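Quinoline 2-oxidoreductase large subunit (Pseudomonas putida, PDB 1T3Q) probably hydroxylates quinoline at carbon 2 as a molybdenum hydroxylase of the xanthine dehydrogenase family, holding molybdenum on a pterin cytosine dinucleotide. Local coordinates at residues R195-P200 against F255-H260. Sequence-based numbering, arbitrary orientation.
Sequences RVSACP and FGQKAH. With MCN (pterin cytosine dinucleotide), chain N; SMO (dioxosulfidomolybdenum(VI) ion), chain O.
Apolar contacts join Ala-198 and Pro-200 to Phe-255, and Ala-198 to the CB of Gln-257, in a worked example of how one buried loop can back another that holds a cofactor. Ala-198 CB points into 255-260 and lies 3.6 Å from Gln-257 CB and 4.2 Å from Phe-255 CB. Pro-200 CA approaches Phe-255 CE2, near the plane of the ring, at 4.1 Å. Gln-257, with CG anti to the backbone N (chi1 -169°), runs out extended and crosses the Pro-200 side chain at about a right angle, while Lys-258 CE touches Pro-200 CG.

Both loops belong to the molybdopterin cofactor-binding region, and here the packing reaches the pocket itself. One face of Phe-255 lies over the pterin, with CE1 3.4 Å from MCN C4', and its backbone N donates to MCN O4' at 2.9 Å. Next to it, Gly-256 has no side chain, and its backbone lies against the molybdenum centre, CA 3.2 Å from SMO OM1; the metal is bound by both dithiolene sulfurs of the pterin.

Polar bonds hold the 255-260 turn. Gly-256 to Ala-259 forms a type I turn, and His-260 ND1 donates almost straight to Gln-257 O (3.1 Å), from above the carbonyl plane. Lys-258 NZ makes a hydrogen bond to Gly-253 O and a salt bridge to Glu-202, which ties the turn to the other loop, whereas Ala-198 O accepts from Arg-143 of the small subunit.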
ATOM      1  N   ARG B 195     -35.770  14.647  11.797  1.00 14.90           N
ATOM      2  CA  ARG B 195     -34.458  14.346  11.255  1.00 15.01           C
ATOM      3  C   ARG B 195     -34.152  12.887  11.567  1.00 15.51           C
ATOM      4  O   ARG B 195     -34.659  12.331  12.547  1.00 15.70           O
ATOM      5  CB  ARG B 195     -33.378  15.214  11.913  1.00 17.49           C
ATOM      6  CG  ARG B 195     -33.351  16.646  11.415  1.00 17.23           C
ATOM      7  CD  ARG B 195     -32.227  17.468  12.042  1.00 17.70           C
ATOM      8  NE  ARG B 195     -32.147  18.766  11.372  1.00 17.42           N
ATOM      9  CZ  ARG B 195     -31.022  19.327  10.947  1.00 18.73           C
ATOM     10  NH1 ARG B 195     -29.860  18.715  11.127  1.00 18.72           N
ATOM     11  NH2 ARG B 195     -31.062  20.493  10.309  1.00 17.45           N
ATOM     12  N   VAL B 196     -33.334  12.277  10.721  1.00 15.83           N
ATOM     13  CA  VAL B 196     -32.886  10.908  10.923  1.00 16.80           C
ATOM     14  C   VAL B 196     -31.427  10.902  10.516  1.00 16.52           C
ATOM     15  O   VAL B 196     -30.948  11.854   9.896  1.00 18.16           O
ATOM     16  CB  VAL B 196     -33.657   9.876  10.050  1.00 16.40           C
ATOM     17  CG1 VAL B 196     -35.121   9.876  10.422  1.00 16.24           C
ATOM     18  CG2 VAL B 196     -33.459  10.173   8.567  1.00 18.64           C
ATOM     19  N   SER B 197     -30.716   9.843  10.886  1.00 14.88           N
ATOM     20  CA  SER B 197     -29.315   9.690  10.532  1.00 14.86           C
ATOM     21  C   SER B 197     -29.196   8.441   9.668  1.00 13.80           C
ATOM     22  O   SER B 197     -29.927   7.475   9.884  1.00 15.70           O
ATOM     23  CB  SER B 197     -28.456   9.504  11.792  1.00 13.28           C
ATOM     24  OG  SER B 197     -27.123   9.172  11.437  1.00 13.98           O
ATOM     25  N   ALA B 198     -28.292   8.465   8.694  1.00 13.42           N
ATOM     26  CA  ALA B 198     -28.078   7.302   7.834  1.00 15.31           C
ATOM     27  C   ALA B 198     -27.640   6.168   8.760  1.00 16.43           C
ATOM     28  O   ALA B 198     -27.864   4.985   8.484  1.00 16.80           O
ATOM     29  CB  ALA B 198     -26.990   7.596   6.806  1.00 12.60           C
ATOM     30  N   CYS B 199     -27.003   6.555   9.862  1.00 15.96           N
ATOM     31  CA  CYS B 199     -26.530   5.614  10.872  1.00 15.64           C
ATOM     32  C   CYS B 199     -25.908   4.324  10.313  1.00 15.83           C
ATOM     33  O   CYS B 199     -26.375   3.216  10.596  1.00 16.49           O
ATOM     34  CB  CYS B 199     -27.689   5.277  11.829  1.00 16.07           C
ATOM     35  SG  CYS B 199     -27.195   4.487  13.389  1.00 18.24           S
ATOM     36  N   PRO B 200     -24.855   4.448   9.492  1.00 15.12           N
ATOM     37  CA  PRO B 200     -24.221   3.244   8.947  1.00 14.70           C
ATOM     38  C   PRO B 200     -23.508   2.561  10.117  1.00 16.00           C
ATOM     39  O   PRO B 200     -23.106   3.239  11.056  1.00 15.43           O
ATOM     40  CB  PRO B 200     -23.244   3.810   7.920  1.00 15.81           C
ATOM     41  CG  PRO B 200     -22.845   5.123   8.542  1.00 14.92           C
ATOM     42  CD  PRO B 200     -24.177   5.665   9.011  1.00 15.32           C
ATOM     43  N   PHE B 255     -25.089   4.936   2.356  1.00 14.81           N
ATOM     44  CA  PHE B 255     -26.467   5.405   2.283  1.00 14.49           C
ATOM     45  C   PHE B 255     -26.610   6.910   2.060  1.00 14.57           C
ATOM     46  O   PHE B 255     -27.632   7.487   2.406  1.00 14.35           O
ATOM     47  CB  PHE B 255     -27.201   5.007   3.566  1.00 15.29           C
ATOM     48  CG  PHE B 255     -26.974   3.574   3.967  1.00 15.61           C
ATOM     49  CD1 PHE B 255     -27.474   2.535   3.187  1.00 13.00           C
ATOM     50  CD2 PHE B 255     -26.221   3.266   5.096  1.00 15.47           C
ATOM     51  CE1 PHE B 255     -27.224   1.202   3.525  1.00 13.70           C
ATOM     52  CE2 PHE B 255     -25.964   1.933   5.445  1.00 14.96           C
ATOM     53  CZ  PHE B 255     -26.466   0.904   4.657  1.00 14.65           C
ATOM     54  N   GLY B 256     -25.590   7.533   1.482  1.00 16.11           N
ATOM     55  CA  GLY B 256     -25.643   8.966   1.239  1.00 17.03           C
ATOM     56  C   GLY B 256     -24.803   9.781   2.209  1.00 16.78           C
ATOM     57  O   GLY B 256     -24.235  10.815   1.837  1.00 17.07           O
ATOM     58  N   GLN B 257     -24.709   9.322   3.454  1.00 16.73           N
ATOM     59  CA  GLN B 257     -23.938  10.055   4.462  1.00 16.46           C
ATOM     60  C   GLN B 257     -22.487  10.214   4.037  1.00 17.61           C
ATOM     61  O   GLN B 257     -21.853  11.241   4.301  1.00 16.78           O
ATOM     62  CB  GLN B 257     -23.998   9.338   5.813  1.00 16.02           C
ATOM     63  CG  GLN B 257     -23.449  10.170   6.973  1.00 16.21           C
ATOM     64  CD  GLN B 257     -23.328   9.379   8.258  1.00 13.88           C
ATOM     65  OE1 GLN B 257     -22.344   8.677   8.476  1.00 15.63           O
ATOM     66  NE2 GLN B 257     -24.342   9.479   9.112  1.00 13.34           N
ATOM     67  N   LYS B 258     -21.962   9.192   3.372  1.00 14.80           N
ATOM     68  CA  LYS B 258     -20.587   9.212   2.915  1.00 14.71           C
ATOM     69  C   LYS B 258     -20.474   9.739   1.486  1.00 13.81           C
ATOM     70  O   LYS B 258     -19.480   9.514   0.795  1.00 15.09           O
ATOM     71  CB  LYS B 258     -19.981   7.811   3.073  1.00 15.44           C
ATOM     72  CG  LYS B 258     -19.827   7.457   4.552  1.00 14.94           C
ATOM     73  CD  LYS B 258     -19.317   6.044   4.812  1.00 16.29           C
ATOM     74  CE  LYS B 258     -19.329   5.762   6.312  1.00 15.42           C
ATOM     75  NZ  LYS B 258     -19.152   4.311   6.628  1.00 16.44           N
ATOM     76  N   ALA B 259     -21.510  10.457   1.063  1.00 15.53           N
ATOM     77  CA  ALA B 259     -21.543  11.073  -0.252  1.00 16.01           C
ATOM     78  C   ALA B 259     -21.501  12.587  -0.047  1.00 17.41           C
ATOM     79  O   ALA B 259     -22.215  13.335  -0.711  1.00 16.23           O
ATOM     80  CB  ALA B 259     -22.808  10.678  -1.004  1.00 16.14           C
ATOM     81  N   HIS B 260     -20.681  13.019   0.904  1.00 17.58           N
ATOM     82  CA  HIS B 260     -20.498  14.442   1.192  1.00 18.94           C
ATOM     83  C   HIS B 260     -19.024  14.667   1.462  1.00 20.41           C
ATOM     84  O   HIS B 260     -18.280  13.727   1.763  1.00 19.00           O
ATOM     85  CB  HIS B 260     -21.242  14.893   2.454  1.00 17.96           C
ATOM     86  CG  HIS B 260     -22.721  14.678   2.416  1.00 18.95           C
ATOM     87  ND1 HIS B 260     -23.320  13.548   2.929  1.00 18.08           N
ATOM     88  CD2 HIS B 260     -23.724  15.457   1.945  1.00 18.17           C
ATOM     89  CE1 HIS B 260     -24.629  13.642   2.781  1.00 18.33           C
ATOM     90  NE2 HIS B 260     -24.901  14.789   2.186  1.00 19.12           N
TER
HETATM   91  N1  MCN N4921     -28.476  -3.532  -9.473  1.00 16.26           N
HETATM   92  C2  MCN N4921     -28.647  -4.635 -10.372  1.00 17.71           C
HETATM   93  N3  MCN N4921     -29.479  -4.343 -11.442  1.00 16.25           N
HETATM   94  C4  MCN N4921     -30.125  -3.136 -11.688  1.00 15.67           C
HETATM   95  C5  MCN N4921     -29.922  -2.046 -10.726  1.00 15.91           C
HETATM   96  C6  MCN N4921     -29.106  -2.243  -9.638  1.00 17.25           C
HETATM   97  O2  MCN N4921     -28.120  -5.704 -10.159  1.00 17.61           O
HETATM   98  N4  MCN N4921     -30.890  -2.969 -12.746  1.00 13.95           N
HETATM   99  C1' MCN N4921     -27.505  -3.810  -8.265  1.00 15.96           C
HETATM  100  C2D MCN N4921     -26.038  -3.247  -8.546  1.00 19.06           C
HETATM  101  O2' MCN N4921     -25.036  -4.124  -7.919  1.00 20.10           O
HETATM  102  C3' MCN N4921     -26.093  -1.842  -7.985  1.00 20.24           C
HETATM  103  C4D MCN N4921     -26.961  -1.954  -6.754  1.00 18.65           C
HETATM  104  O4D MCN N4921     -27.878  -3.126  -7.035  1.00 17.65           O
HETATM  105  O3' MCN N4921     -24.735  -1.386  -7.653  1.00 22.30           O
HETATM  106  C5' MCN N4921     -27.669  -0.644  -6.307  1.00 17.83           C
HETATM  107  O5' MCN N4921     -28.322  -0.158  -7.454  1.00 23.29           O
HETATM  108  PA  MCN N4921     -28.122   1.284  -8.064  1.00 20.98           P
HETATM  109  O1A MCN N4921     -27.385   1.090  -9.353  1.00 21.80           O
HETATM  110  O2A MCN N4921     -29.511   1.898  -8.027  1.00 24.80           O
HETATM  111  O3A MCN N4921     -27.310   2.314  -7.101  1.00 23.69           O
HETATM  112  PB  MCN N4921     -25.750   2.426  -6.758  1.00 25.09           P
HETATM  113  O1B MCN N4921     -25.293   3.763  -7.242  1.00 25.15           O
HETATM  114  O2B MCN N4921     -24.996   1.220  -7.238  1.00 25.71           O
HETATM  115  O3B MCN N4921     -25.719   2.372  -5.155  1.00 25.61           O
HETATM  116  C10 MCN N4921     -25.977   3.522  -4.390  1.00 24.40           C
HETATM  117  C9' MCN N4921     -27.348   3.337  -3.826  1.00 23.70           C
HETATM  118  C8' MCN N4921     -27.572   4.573  -2.924  1.00 24.73           C
HETATM  119  S8' MCN N4921     -27.565   6.147  -3.770  1.00 26.68           S
HETATM  120  C7' MCN N4921     -27.792   4.558  -1.607  1.00 24.68           C
HETATM  121  S7' MCN N4921     -28.029   5.998  -0.579  1.00 23.51           S
HETATM  122  C6' MCN N4921     -27.767   3.170  -0.880  1.00 19.96           C
HETATM  123  C7  MCN N4921     -28.142   2.063  -1.828  1.00 21.70           C
HETATM  124  O9' MCN N4921     -27.332   2.087  -2.992  1.00 25.06           O
HETATM  125  N5' MCN N4921     -26.411   3.099  -0.194  1.00 19.96           N
HETATM  126  C4A MCN N4921     -26.165   1.713   0.159  1.00 19.82           C
HETATM  127  N8' MCN N4921     -27.964   0.725  -1.167  1.00 21.01           N
HETATM  128  C4B MCN N4921     -26.896   0.577  -0.234  1.00 21.18           C
HETATM  129  N1' MCN N4921     -26.617  -0.763   0.135  1.00 20.95           N
HETATM  130  C2' MCN N4921     -25.542  -0.918   0.942  1.00 21.14           C
HETATM  131  N2' MCN N4921     -25.243  -2.176   1.334  1.00 21.33           N
HETATM  132  N3' MCN N4921     -24.746   0.131   1.355  1.00 20.91           N
HETATM  133  C4' MCN N4921     -24.958   1.518   1.009  1.00 21.48           C
HETATM  134  O4' MCN N4921     -24.214   2.379   1.412  1.00 19.82           O
HETATM  135  S   SMO O4923     -28.536   9.184  -0.650  1.00 28.67           S
HETATM  136 MO   SMO O4923     -27.626   7.886  -2.081  1.00 26.76          MO
HETATM  137  OM2 SMO O4923     -28.312   9.112  -3.107  1.00 28.79           O
HETATM  138  OM1 SMO O4923     -25.986   8.213  -1.819  1.00 27.66           O